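Protein CT_858 (Chlamydia trachomatis, PDB 3DOR) is a secreted chlamydial protease, CPAF, that forms a dimer in its mature form and probably cleaves proteins as a serine-type endopeptidase of the S41 peptidase group. Local coordinates at residues 89-94 against 536-541; 97-102 against 542-547; 455-460 against 479-484. All coordinates share one frame; numbering follows the deposited sequence.

Contact 1 of 3, residues 89-94 against 536-541; sequences TVQKSS and LPFTAN
S93 and S94, just past the end of strand 83-92, meet P537-A540 in a contact between a loop and the start of helix 540-544. One direct hydrogen bond joins the backbones: S94 N donates to F538 O at 2.9 Å, with an N-H...O angle of 140°, so the bond is noticeably bent. A water gives a second connection, accepting from A540 N at 2.8 Å and bonding to S94 OG at 2.9 Å, which provides for an amide in the first turn of the helix. The OG of S94 lies between its own backbone N and carbonyl carbon (chi1 59°) and is 3.6 Å from T539 CA, while S94 CB touches P537 CG at 3.8 Å. S93 packs through CB against A540 N. Strand 83-92 belongs to the PDZ-like region, whereas 536-541 follows strand 534-535 at the margin of the S41 sheet, so the contact bridges two parts of the fold. T539 is the N-cap of helix 540-544: its OG1 caps D542 N while D542 OD2 accepts from T539 N, a capping box, and OG1 also bonds to E550. Further along the strand, the extended side chain of Q91 brings OE1 to 3.6 Å from F538 CD1, amide and ring planes 71° apart, while Q91 NE2 bonds to Y548 OH. The F538 ring also meets Y548 edge-to-face and packs near Y551 and F261.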
loop_
_atom_site.group_PDB
_atom_site.type_symbol
_atom_site.label_atom_id
_atom_site.label_comp_id
_atom_site.label_asym_id
_atom_site.label_seq_id
_atom_site.Cartn_x
_atom_site.Cartn_y
_atom_site.Cartn_z
ATOM N N THR B 89 22.124 -26.403 -6.004
ATOM C CA THR B 89 20.782 -26.749 -5.576
ATOM C C THR B 89 20.775 -28.204 -5.138
ATOM O O THR B 89 21.199 -29.094 -5.871
ATOM C CB THR B 89 19.742 -26.560 -6.701
ATOM O OG1 THR B 89 19.792 -25.207 -7.182
ATOM C CG2 THR B 89 18.339 -26.846 -6.166
ATOM N N VAL B 90 20.299 -28.436 -3.927
ATOM C CA VAL B 90 20.235 -29.775 -3.378
ATOM C C VAL B 90 18.782 -30.213 -3.218
ATOM O O VAL B 90 17.880 -29.378 -3.125
ATOM C CB VAL B 90 20.949 -29.814 -2.008
ATOM C CG1 VAL B 90 20.647 -31.113 -1.280
ATOM C CG2 VAL B 90 22.450 -29.666 -2.220
ATOM N N GLN B 91 18.555 -31.522 -3.212
ATOM C CA GLN B 91 17.216 -32.064 -3.031
ATOM C C GLN B 91 17.339 -33.296 -2.135
ATOM O O GLN B 91 18.188 -34.165 -2.362
ATOM C CB GLN B 91 16.601 -32.442 -4.380
ATOM C CG GLN B 91 15.116 -32.766 -4.326
ATOM C CD GLN B 91 14.509 -32.946 -5.715
ATOM O OE1 GLN B 91 13.287 -33.050 -5.869
ATOM N NE2 GLN B 91 15.363 -32.986 -6.730
ATOM N N LYS B 92 16.503 -33.360 -1.107
ATOM C CA LYS B 92 16.531 -34.475 -0.177
ATOM C C LYS B 92 15.667 -35.623 -0.683
ATOM O O LYS B 92 14.489 -35.432 -0.987
ATOM C CB LYS B 92 16.033 -34.014 1.191
ATOM C CG LYS B 92 16.167 -35.049 2.287
ATOM C CD LYS B 92 15.685 -34.495 3.617
ATOM C CE LYS B 92 15.842 -35.532 4.719
ATOM N NZ LYS B 92 15.457 -34.994 6.055
ATOM N N SER B 93 16.250 -36.817 -0.773
ATOM C CA SER B 93 15.506 -37.982 -1.243
ATOM C C SER B 93 14.762 -38.652 -0.090
ATOM O O SER B 93 14.977 -38.317 1.073
ATOM C CB SER B 93 16.454 -38.989 -1.894
ATOM O OG SER B 93 17.337 -39.541 -0.927
ATOM N N SER B 94 13.902 -39.610 -0.425
ATOM C CA SER B 94 13.113 -40.325 0.564
ATOM C C SER B 94 13.967 -41.140 1.538
ATOM O O SER B 94 13.517 -41.460 2.637
ATOM C CB SER B 94 12.104 -41.247 -0.128
ATOM O OG SER B 94 12.765 -42.182 -0.961
ATOM N N LEU B 536 3.808 -40.482 -2.536
ATOM C CA LEU B 536 4.816 -40.844 -3.522
ATOM C C LEU B 536 5.985 -39.876 -3.465
ATOM O O LEU B 536 6.038 -38.907 -4.227
ATOM C CB LEU B 536 4.204 -40.786 -4.920
ATOM C CG LEU B 536 4.517 -41.810 -6.010
ATOM C CD1 LEU B 536 4.390 -41.103 -7.346
ATOM C CD2 LEU B 536 5.899 -42.424 -5.857
ATOM N N PRO B 537 6.933 -40.110 -2.549
ATOM C CA PRO B 537 8.092 -39.225 -2.441
ATOM C C PRO B 537 9.081 -39.498 -3.562
ATOM O O PRO B 537 8.981 -40.508 -4.250
ATOM C CB PRO B 537 8.668 -39.578 -1.069
ATOM C CG PRO B 537 8.379 -41.067 -0.969
ATOM C CD PRO B 537 6.944 -41.144 -1.492
ATOM N N PHE B 538 10.029 -38.592 -3.760
ATOM C CA PHE B 538 11.059 -38.780 -4.782
ATOM C C PHE B 538 12.170 -39.635 -4.161
ATOM O O PHE B 538 12.619 -39.354 -3.050
ATOM C CB PHE B 538 11.630 -37.428 -5.221
ATOM C CG PHE B 538 10.623 -36.535 -5.907
ATOM C CD1 PHE B 538 10.416 -35.227 -5.465
ATOM C CD2 PHE B 538 9.881 -37.005 -6.999
ATOM C CE1 PHE B 538 9.479 -34.394 -6.096
ATOM C CE2 PHE B 538 8.941 -36.181 -7.638
ATOM C CZ PHE B 538 8.738 -34.875 -7.187
ATOM N N THR B 539 12.592 -40.690 -4.859
ATOM C CA THR B 539 13.645 -41.565 -4.349
ATOM C C THR B 539 15.006 -41.038 -4.784
ATOM O O THR B 539 15.097 -40.087 -5.563
ATOM C CB THR B 539 13.520 -43.011 -4.896
ATOM O OG1 THR B 539 13.636 -42.985 -6.325
ATOM C CG2 THR B 539 12.187 -43.643 -4.493
ATOM N N ALA B 540 16.070 -41.654 -4.280
ATOM C CA ALA B 540 17.411 -41.237 -4.664
ATOM C C ALA B 540 17.574 -41.503 -6.165
ATOM O O ALA B 540 18.189 -40.715 -6.876
ATOM C CB ALA B 540 18.466 -42.012 -3.856
ATOM N N ASN B 541 17.010 -42.604 -6.652
ATOM C CA ASN B 541 17.104 -42.908 -8.077
ATOM C C ASN B 541 16.377 -41.858 -8.922
ATOM O O ASN B 541 16.789 -41.559 -10.048
ATOM C CB ASN B 541 16.539 -44.298 -8.380
ATOM C CG ASN B 541 17.464 -45.412 -7.919
ATOM O OD1 ASN B 541 18.683 -45.235 -7.884
ATOM N ND2 ASN B 541 16.893 -46.566 -7.571
HETATM O O HOH W 1 15.377 -42.939 -1.906
#

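Contact 2 of 3, residues 97-102 against 542-547; sequences RFYFVD and DIRYKG
K546 reaches across to V101, its NZ donating a 3.0 Å hydrogen bond to V101 O, with the donor tilted 19° from the carbonyl plane. The acceptor lies in a classic beta bulge, where V101 and D102 both face T89 of the adjoining strand in the antiparallel sheet of the PDZ-like region. A bend at chi3 (75°) lays the end of the lysine chain against this carbonyl, with CD and CE also close to the oxygen. D102 OD1 remains 4.1 Å from K546 NZ, beyond a salt bridge, though its charge may still favour the ammonium group. K546 N also bonds to I543 O, tying the residue back to helix 540-544. At the other end, R544 NH2 comes obliquely to 3.6 Å from Y99 OH, a loose approach and not a bond; the modelled position of this hydroxyl is doubtful. The like charge of R97 is nearby, but each arginine has its own partner: R97 a salt bridge to D95, R544 a hydrogen bond to N541. Between these polar ends, I543 points its CG2 branch at the strand, touching Y99 CB at 3.9 Å and pressing tightly on V101 CG1 at 3.4 Å.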
loop_
_atom_site.group_PDB
_atom_site.type_symbol
_atom_site.label_atom_id
_atom_site.label_comp_id
_atom_site.label_asym_id
_atom_site.label_seq_id
_atom_site.Cartn_x
_atom_site.Cartn_y
_atom_site.Cartn_z
ATOM N N ARG B 97 18.987 -38.771 2.155
ATOM C CA ARG B 97 20.257 -38.225 1.703
ATOM C C ARG B 97 20.056 -36.976 0.851
ATOM O O ARG B 97 19.038 -36.830 0.170
ATOM C CB ARG B 97 21.035 -39.290 0.930
ATOM C CG ARG B 97 21.515 -40.446 1.805
ATOM C CD ARG B 97 22.245 -41.503 0.993
ATOM N NE ARG B 97 21.343 -42.255 0.122
ATOM C CZ ARG B 97 21.744 -43.154 -0.773
ATOM N NH1 ARG B 97 23.041 -43.409 -0.919
ATOM N NH2 ARG B 97 20.854 -43.805 -1.519
ATOM N N PHE B 98 21.029 -36.073 0.904
ATOM C CA PHE B 98 20.963 -34.837 0.142
ATOM C C PHE B 98 21.798 -34.933 -1.124
ATOM O O PHE B 98 22.981 -35.267 -1.064
ATOM C CB PHE B 98 21.442 -33.663 0.995
ATOM C CG PHE B 98 20.581 -33.404 2.194
ATOM C CD1 PHE B 98 20.755 -34.134 3.364
ATOM C CD2 PHE B 98 19.572 -32.449 2.145
ATOM C CE1 PHE B 98 19.932 -33.915 4.470
ATOM C CE2 PHE B 98 18.742 -32.223 3.247
ATOM C CZ PHE B 98 18.925 -32.959 4.411
ATOM N N TYR B 99 21.179 -34.643 -2.267
ATOM C CA TYR B 99 21.874 -34.708 -3.551
ATOM C C TYR B 99 21.856 -33.396 -4.321
ATOM O O TYR B 99 20.873 -32.657 -4.286
ATOM C CB TYR B 99 21.258 -35.779 -4.450
ATOM C CG TYR B 99 21.341 -37.177 -3.900
ATOM C CD1 TYR B 99 20.331 -37.691 -3.085
ATOM C CD2 TYR B 99 22.440 -37.987 -4.181
ATOM C CE1 TYR B 99 20.415 -38.985 -2.559
ATOM C CE2 TYR B 99 22.536 -39.277 -3.663
ATOM C CZ TYR B 99 21.524 -39.765 -2.854
ATOM O OH TYR B 99 21.632 -41.024 -2.323
ATOM N N PHE B 100 22.954 -33.115 -5.019
ATOM C CA PHE B 100 23.043 -31.919 -5.837
ATOM C C PHE B 100 22.224 -32.213 -7.098
ATOM O O PHE B 100 22.450 -33.228 -7.761
ATOM C CB PHE B 100 24.503 -31.627 -6.223
ATOM C CG PHE B 100 25.343 -31.089 -5.087
ATOM C CD1 PHE B 100 25.975 -31.952 -4.198
ATOM C CD2 PHE B 100 25.479 -29.720 -4.898
ATOM C CE1 PHE B 100 26.729 -31.461 -3.137
ATOM C CE2 PHE B 100 26.227 -29.216 -3.840
ATOM C CZ PHE B 100 26.855 -30.087 -2.955
ATOM N N VAL B 101 21.254 -31.356 -7.407
ATOM C CA VAL B 101 20.437 -31.548 -8.604
ATOM C C VAL B 101 20.690 -30.446 -9.613
ATOM O O VAL B 101 20.161 -30.479 -10.723
ATOM C CB VAL B 101 18.925 -31.585 -8.295
ATOM C CG1 VAL B 101 18.586 -32.856 -7.540
ATOM C CG2 VAL B 101 18.521 -30.340 -7.499
ATOM N N ASP B 102 21.499 -29.464 -9.232
ATOM C CA ASP B 102 21.824 -28.394 -10.155
ATOM C C ASP B 102 23.092 -27.638 -9.772
ATOM O O ASP B 102 23.364 -27.400 -8.593
ATOM C CB ASP B 102 20.647 -27.429 -10.284
ATOM C CG ASP B 102 20.628 -26.713 -11.624
ATOM O OD1 ASP B 102 21.406 -27.109 -12.521
ATOM O OD2 ASP B 102 19.831 -25.766 -11.782
ATOM N N ASP B 542 15.296 -41.303 -8.384
ATOM C CA ASP B 542 14.556 -40.271 -9.104
ATOM C C ASP B 542 15.434 -39.042 -9.220
ATOM O O ASP B 542 15.560 -38.443 -10.287
ATOM C CB ASP B 542 13.292 -39.858 -8.347
ATOM C CG ASP B 542 12.158 -40.826 -8.529
ATOM O OD1 ASP B 542 11.971 -41.312 -9.672
ATOM O OD2 ASP B 542 11.444 -41.080 -7.533
ATOM N N ILE B 543 16.039 -38.690 -8.090
ATOM C CA ILE B 543 16.879 -37.511 -7.960
ATOM C C ILE B 543 18.298 -37.599 -8.505
ATOM O O ILE B 543 18.756 -36.682 -9.185
ATOM C CB ILE B 543 16.948 -37.095 -6.470
ATOM C CG1 ILE B 543 15.538 -36.772 -5.970
ATOM C CG2 ILE B 543 17.867 -35.907 -6.287
ATOM C CD1 ILE B 543 15.441 -36.572 -4.477
ATOM N N ARG B 544 18.990 -38.695 -8.221
ATOM C CA ARG B 544 20.375 -38.828 -8.652
ATOM C C ARG B 544 20.707 -38.193 -10.002
ATOM O O ARG B 544 21.616 -37.369 -10.083
ATOM C CB ARG B 544 20.825 -40.294 -8.640
ATOM C CG ARG B 544 22.326 -40.431 -8.897
ATOM C CD ARG B 544 22.895 -41.794 -8.503
ATOM N NE ARG B 544 22.751 -42.091 -7.076
ATOM C CZ ARG B 544 21.793 -42.860 -6.560
ATOM N NH1 ARG B 544 20.882 -43.418 -7.347
ATOM N NH2 ARG B 544 21.756 -43.087 -5.253
ATOM N N TYR B 545 19.987 -38.550 -11.058
ATOM C CA TYR B 545 20.288 -37.962 -12.360
ATOM C C TYR B 545 19.116 -37.181 -12.965
ATOM O O TYR B 545 19.013 -37.021 -14.179
ATOM C CB TYR B 545 20.787 -39.056 -13.316
ATOM C CG TYR B 545 22.083 -39.710 -12.846
ATOM C CD1 TYR B 545 22.333 -41.064 -13.073
ATOM C CD2 TYR B 545 23.043 -38.976 -12.142
ATOM C CE1 TYR B 545 23.507 -41.674 -12.602
ATOM C CE2 TYR B 545 24.216 -39.573 -11.671
ATOM C CZ TYR B 545 24.440 -40.920 -11.901
ATOM O OH TYR B 545 25.590 -41.508 -11.417
ATOM N N LYS B 546 18.237 -36.696 -12.098
ATOM C CA LYS B 546 17.092 -35.895 -12.514
ATOM C C LYS B 546 16.134 -36.532 -13.510
ATOM O O LYS B 546 15.484 -35.819 -14.271
ATOM C CB LYS B 546 17.592 -34.568 -13.082
ATOM C CG LYS B 546 18.278 -33.720 -12.041
ATOM C CD LYS B 546 19.358 -32.839 -12.640
ATOM C CE LYS B 546 18.791 -31.668 -13.388
ATOM N NZ LYS B 546 19.882 -30.701 -13.694
ATOM N N GLY B 547 16.033 -37.858 -13.495
ATOM C CA GLY B 547 15.139 -38.535 -14.415
ATOM C C GLY B 547 13.746 -38.786 -13.862
ATOM O O GLY B 547 12.782 -38.835 -14.623
#

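Contact 3 of 3, residues 455-460 against 479-484; sequences KPICVL and NDRALI
I457 and L483 start the backbone ladder between two parallel strands: L483 N donates to I457 O at 2.8 Å, and L483 O in turn accepts from V459 N at 2.8 Å. Both bonds are fairly straight, with N-H...O angles of 166° and 158°. L483 thus straddles C458, bonding to the residues before and after it, as in a regular parallel pairing. The L483 oxygen also receives a CA-H...O contact from C458 CA at 3.3 Å. Side chains alternate across the sheet: C458 and L483 share one face, V459 and I484 the other. A482 CB sits close to I457, 3.7 Å from its CB, and also touches V459 CG2.

Before the ladder begins, a water takes over the bridging, accepting from I457 N and donating to R481 O. R481 then closes this end with its side chain. Bent at chi2 and chi3, the R481 chain returns toward the first strand and places NH2 2.7 Å from K455 O, to which it donates; the oxygen lies near the guanidinium plane, whereas the donor stands above the carbonyl plane. I457 CD1 covers one face of the same guanidinium, 3.3 Å from R481 NH1. NH1 also bonds to L356 O, which holds the group in place; in the crystal NH2 also forms a salt bridge to a sulfate ion, probably from the crystallisation liquor.

The pairing is that of a beta-alpha-beta unit, in which helix 468-478 connects the two strands and ends in a Schellman motif with D480 as its C-prime residue. V459 packs on F472 and L476 of that helix; L460 and L483 meet helix 549-564. Within the mixed sheet of the S41 region, strand 457-461 lies between 333-337 and 483-486, and strand 534-535 follows at the edge.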
loop_
_atom_site.group_PDB
_atom_site.type_symbol
_atom_site.label_atom_id
_atom_site.label_comp_id
_atom_site.label_asym_id
_atom_site.label_seq_id
_atom_site.Cartn_x
_atom_site.Cartn_y
_atom_site.Cartn_z
ATOM N N LYS B 455 -13.084 -35.220 -17.198
ATOM C CA LYS B 455 -12.462 -36.532 -17.193
ATOM C C LYS B 455 -11.579 -36.687 -15.959
ATOM O O LYS B 455 -11.403 -35.741 -15.208
ATOM C CB LYS B 455 -11.669 -36.724 -18.484
ATOM C CG LYS B 455 -12.587 -36.634 -19.682
ATOM C CD LYS B 455 -11.885 -36.747 -21.001
ATOM C CE LYS B 455 -12.862 -36.379 -22.123
ATOM N NZ LYS B 455 -12.362 -36.784 -23.450
ATOM N N PRO B 456 -11.026 -37.884 -15.728
ATOM C CA PRO B 456 -10.180 -38.034 -14.541
ATOM C C PRO B 456 -8.969 -37.111 -14.473
ATOM O O PRO B 456 -8.371 -36.752 -15.486
ATOM C CB PRO B 456 -9.827 -39.529 -14.531
ATOM C CG PRO B 456 -10.169 -40.012 -15.917
ATOM C CD PRO B 456 -11.344 -39.192 -16.328
ATOM N N ILE B 457 -8.636 -36.714 -13.251
ATOM C CA ILE B 457 -7.535 -35.811 -13.001
ATOM C C ILE B 457 -6.630 -36.329 -11.898
ATOM O O ILE B 457 -7.104 -36.828 -10.859
ATOM C CB ILE B 457 -8.049 -34.412 -12.546
ATOM C CG1 ILE B 457 -8.940 -33.796 -13.625
ATOM C CG2 ILE B 457 -6.866 -33.490 -12.251
ATOM C CD1 ILE B 457 -9.581 -32.468 -13.212
ATOM N N CYS B 458 -5.328 -36.207 -12.126
ATOM C CA CYS B 458 -4.342 -36.598 -11.135
ATOM C C CYS B 458 -3.510 -35.355 -10.846
ATOM O O CYS B 458 -2.865 -34.815 -11.750
ATOM C CB CYS B 458 -3.440 -37.709 -11.667
ATOM S SG CYS B 458 -2.113 -38.139 -10.520
ATOM N N VAL B 459 -3.541 -34.884 -9.601
ATOM C CA VAL B 459 -2.779 -33.700 -9.213
ATOM C C VAL B 459 -1.518 -34.094 -8.457
ATOM O O VAL B 459 -1.570 -34.888 -7.510
ATOM C CB VAL B 459 -3.608 -32.749 -8.293
ATOM C CG1 VAL B 459 -2.816 -31.478 -7.996
ATOM C CG2 VAL B 459 -4.917 -32.408 -8.943
ATOM N N LEU B 460 -0.387 -33.529 -8.870
ATOM C CA LEU B 460 0.889 -33.805 -8.223
ATOM C C LEU B 460 1.180 -32.657 -7.259
ATOM O O LEU B 460 1.120 -31.483 -7.638
ATOM C CB LEU B 460 2.012 -33.903 -9.253
ATOM C CG LEU B 460 1.725 -34.791 -10.461
ATOM C CD1 LEU B 460 2.909 -34.707 -11.403
ATOM C CD2 LEU B 460 1.452 -36.244 -10.024
ATOM N N ASN B 479 -13.792 -33.141 -2.440
ATOM C CA ASN B 479 -14.990 -33.216 -3.288
ATOM C C ASN B 479 -14.877 -34.448 -4.181
ATOM O O ASN B 479 -15.712 -34.667 -5.067
ATOM C CB ASN B 479 -15.125 -31.957 -4.165
ATOM C CG ASN B 479 -15.677 -30.757 -3.401
ATOM O OD1 ASN B 479 -16.875 -30.672 -3.139
ATOM N ND2 ASN B 479 -14.801 -29.829 -3.038
ATOM N N ASP B 480 -13.829 -35.241 -3.947
ATOM C CA ASP B 480 -13.578 -36.467 -4.709
ATOM C C ASP B 480 -13.543 -36.208 -6.227
ATOM O O ASP B 480 -14.072 -37.005 -7.000
ATOM C CB ASP B 480 -14.672 -37.509 -4.413
ATOM C CG ASP B 480 -14.727 -37.924 -2.941
ATOM O OD1 ASP B 480 -15.780 -37.853 -2.306
ATOM O OD2 ASP B 480 -13.601 -38.371 -2.400
ATOM N N ARG B 481 -12.922 -35.111 -6.648
ATOM C CA ARG B 481 -12.844 -34.760 -8.073
ATOM C C ARG B 481 -11.562 -35.281 -8.719
ATOM O O ARG B 481 -11.532 -35.580 -9.912
ATOM C CB ARG B 481 -12.871 -33.229 -8.242
ATOM C CG ARG B 481 -13.934 -32.679 -9.183
ATOM C CD ARG B 481 -13.521 -32.595 -10.652
ATOM N NE ARG B 481 -13.270 -33.909 -11.196
ATOM C CZ ARG B 481 -12.938 -34.166 -12.454
ATOM N NH1 ARG B 481 -12.827 -33.192 -13.345
ATOM N NH2 ARG B 481 -12.662 -35.410 -12.797
ATOM N N ALA B 482 -10.497 -35.362 -7.934
ATOM C CA ALA B 482 -9.220 -35.805 -8.465
ATOM C C ALA B 482 -8.421 -36.675 -7.525
ATOM O O ALA B 482 -8.632 -36.671 -6.310
ATOM C CB ALA B 482 -8.376 -34.592 -8.857
ATOM N N LEU B 483 -7.483 -37.409 -8.110
ATOM C CA LEU B 483 -6.584 -38.280 -7.374
ATOM C C LEU B 483 -5.393 -37.379 -7.014
ATOM O O LEU B 483 -4.782 -36.779 -7.910
ATOM C CB LEU B 483 -6.134 -39.413 -8.294
ATOM C CG LEU B 483 -5.682 -40.785 -7.770
ATOM C CD1 LEU B 483 -4.267 -41.051 -8.226
ATOM C CD2 LEU B 483 -5.818 -40.875 -6.263
ATOM N N ILE B 484 -5.067 -37.260 -5.729
ATOM C CA ILE B 484 -3.950 -36.405 -5.318
ATOM C C ILE B 484 -2.746 -37.295 -5.020
ATOM O O ILE B 484 -2.834 -38.219 -4.209
ATOM C CB ILE B 484 -4.310 -35.532 -4.072
ATOM C CG1 ILE B 484 -5.294 -34.417 -4.444
ATOM C CG2 ILE B 484 -3.069 -34.811 -3.567
ATOM C CD1 ILE B 484 -6.553 -34.867 -5.005
HETATM O O HOH W 2 -10.380 -37.893 -11.193
#

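After an N-terminal run of helices and strand 75-78, the chain lays down strands 83-92 and 98-103, neighbours in the antiparallel sheet of the PDZ-like region. Their partners come more than 400 residues later, in the loop and helix start 536-541 and in 542-547, so contacts 1 and 2 each close a very long loop. These loops cross, because the four segments alternate in sequence, and the two contacts touch, with centres 7 Å apart; both use helix 540-544. Contact 3 closes a short loop nested inside both, its centre about 24 Å from that of contact 1. Contacts 1 and 2 tie the PDZ-like region to the chain after the S41 sheet, while contact 3 joins adjacent strands inside that sheet.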